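Local coordinates for stringent starvation protein A homolog (Haemophilus influenzae, PDB 3LYK) that belongs to the glutathione S-transferase superfamily and probably associates with the RNA polymerase holoenzyme in an equimolar complex, though not with the core enzyme, at residues Glu148-Gly151 / Leu152-Tyr156. Sequence-based numbering, arbitrary orientation.
Sequences EEFG and LVDCY
Asp154 in the first turn of helix 152-165 points back to the loop residues Phe150 and Gly151, and its side chain can be followed atom by atom. The CB lies 3.3 Å from Gly151 O and 3.4 Å from CE1 of Phe150, approaching the ring obliquely. CG, 4.0 Å from Phe150 CD1, is set beside the backbone N of Asp154 and opposite its carbonyl carbon (chi1 -56°), which turns the carboxylate back toward the loop. From there OD2 accepts the backbone N-H of Gly151 through its anti lone pair, with 2.9 Å between Gly151 N and Asp154 OD2 and an N-H...O angle of 152°. OD1 is held outside this turn, by the Tyr182 hydroxyl and the Phe145 backbone N. Hydrogen bonds thus grip both carboxylate oxygens of this buried residue.

The Phe150 side chain, with CG anti to its backbone N, runs past Asp154 in the opposite direction, its ring plane 16° from the carboxylate. CE2 and CZ of Phe150 each lie 4.0 Å from Cys155 SG, which stands 4.9 Å from the ring centroid in an oblique sulfur-aromatic contact. Arg189 adds a cation-pi interaction with the same ring.

The backbone closes the turn, since Cys155 N donates to Gly151 O at 3.2 Å, in the carbonyl plane. If Gly151 is taken as the N-cap, Asp154 OD2 supplies the N3 half of a capping box, and the Phe150-Cys155 contact is consistent with a hydrophobic staple, as in the GST C-terminal domain. Chemically, the carboxylate's hydrogen bonds to Gly151, Phe145 and Tyr182 tie the start of helix 152-165 to the preceding loop and to helix 176-187, and they probably help stabilise a buried negative charge.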
loop_
_atom_site.group_PDB
_atom_site.type_symbol
_atom_site.label_atom_id
_atom_site.label_comp_id
_atom_site.label_asym_id
_atom_site.label_seq_id
_atom_site.Cartn_x
_atom_site.Cartn_y
_atom_site.Cartn_z
ATOM N N GLU B 148 -11.925 -18.764 -3.031
ATOM C CA GLU B 148 -13.212 -19.429 -3.190
ATOM C C GLU B 148 -14.321 -18.434 -3.478
ATOM O O GLU B 148 -15.281 -18.784 -4.166
ATOM C CB GLU B 148 -13.585 -20.180 -1.904
ATOM C CG GLU B 148 -12.638 -21.318 -1.542
ATOM C CD GLU B 148 -12.746 -22.511 -2.510
ATOM O OE1 GLU B 148 -13.753 -22.602 -3.262
ATOM O OE2 GLU B 148 -11.815 -23.356 -2.513
ATOM N N GLU B 149 -14.212 -17.216 -2.918
ATOM C CA GLU B 149 -15.247 -16.182 -3.070
ATOM C C GLU B 149 -14.662 -14.935 -3.718
ATOM O O GLU B 149 -13.471 -14.687 -3.624
ATOM C CB GLU B 149 -15.827 -15.766 -1.711
ATOM C CG GLU B 149 -16.518 -16.885 -0.898
ATOM C CD GLU B 149 -17.847 -17.285 -1.518
ATOM O OE1 GLU B 149 -18.712 -16.397 -1.745
ATOM O OE2 GLU B 149 -18.022 -18.483 -1.815
ATOM N N PHE B 150 -15.527 -14.127 -4.328
ATOM C CA PHE B 150 -15.107 -12.916 -5.002
ATOM C C PHE B 150 -14.571 -11.938 -3.955
ATOM O O PHE B 150 -15.189 -11.783 -2.904
ATOM C CB PHE B 150 -16.320 -12.279 -5.692
ATOM C CG PHE B 150 -16.002 -11.005 -6.432
ATOM C CD1 PHE B 150 -15.500 -11.045 -7.719
ATOM C CD2 PHE B 150 -16.245 -9.770 -5.843
ATOM C CE1 PHE B 150 -15.245 -9.877 -8.432
ATOM C CE2 PHE B 150 -15.984 -8.587 -6.546
ATOM C CZ PHE B 150 -15.483 -8.644 -7.840
ATOM N N GLY B 151 -13.471 -11.246 -4.256
ATOM C CA GLY B 151 -12.916 -10.314 -3.269
ATOM C C GLY B 151 -12.070 -9.249 -3.905
ATOM O O GLY B 151 -12.046 -9.131 -5.156
ATOM N N LEU B 152 -11.335 -8.503 -3.059
ATOM C CA LEU B 152 -10.484 -7.407 -3.531
ATOM C C LEU B 152 -9.446 -7.816 -4.566
ATOM O O LEU B 152 -9.117 -7.008 -5.424
ATOM C CB LEU B 152 -9.825 -6.646 -2.365
ATOM C CG LEU B 152 -10.743 -5.923 -1.367
ATOM C CD1 LEU B 152 -9.898 -5.109 -0.304
ATOM C CD2 LEU B 152 -11.756 -4.996 -2.073
ATOM N N VAL B 153 -8.899 -9.029 -4.484
ATOM C CA VAL B 153 -7.929 -9.473 -5.521
ATOM C C VAL B 153 -8.597 -9.468 -6.932
ATOM O O VAL B 153 -8.008 -9.021 -7.930
ATOM C CB VAL B 153 -7.370 -10.885 -5.199
ATOM C CG1 VAL B 153 -6.375 -11.344 -6.269
ATOM C CG2 VAL B 153 -6.690 -10.901 -3.768
ATOM N N ASP B 154 -9.836 -9.923 -6.992
ATOM C CA ASP B 154 -10.610 -9.896 -8.251
ATOM C C ASP B 154 -10.870 -8.458 -8.714
ATOM O O ASP B 154 -10.915 -8.201 -9.917
ATOM C CB ASP B 154 -11.914 -10.670 -8.064
ATOM C CG ASP B 154 -11.659 -12.082 -7.599
ATOM O OD1 ASP B 154 -11.117 -12.884 -8.396
ATOM O OD2 ASP B 154 -11.930 -12.376 -6.400
ATOM N N CYS B 155 -10.979 -7.518 -7.763
ATOM C CA CYS B 155 -11.076 -6.109 -8.100
ATOM C C CYS B 155 -9.784 -5.585 -8.718
ATOM O O CYS B 155 -9.801 -4.525 -9.339
ATOM C CB CYS B 155 -11.489 -5.267 -6.892
ATOM S SG CYS B 155 -13.117 -5.784 -6.261
ATOM N N TYR B 156 -8.672 -6.309 -8.547
ATOM C CA TYR B 156 -7.445 -5.947 -9.262
ATOM C C TYR B 156 -7.381 -6.673 -10.618
ATOM O O TYR B 156 -6.941 -6.103 -11.597
ATOM C CB TYR B 156 -6.157 -6.301 -8.451
ATOM C CG TYR B 156 -5.742 -5.257 -7.424
ATOM C CD1 TYR B 156 -6.520 -5.039 -6.281
ATOM C CD2 TYR B 156 -4.578 -4.498 -7.588
ATOM C CE1 TYR B 156 -6.173 -4.087 -5.339
ATOM C CE2 TYR B 156 -4.209 -3.516 -6.616
ATOM C CZ TYR B 156 -5.018 -3.334 -5.506
ATOM O OH TYR B 156 -4.723 -2.404 -4.538
#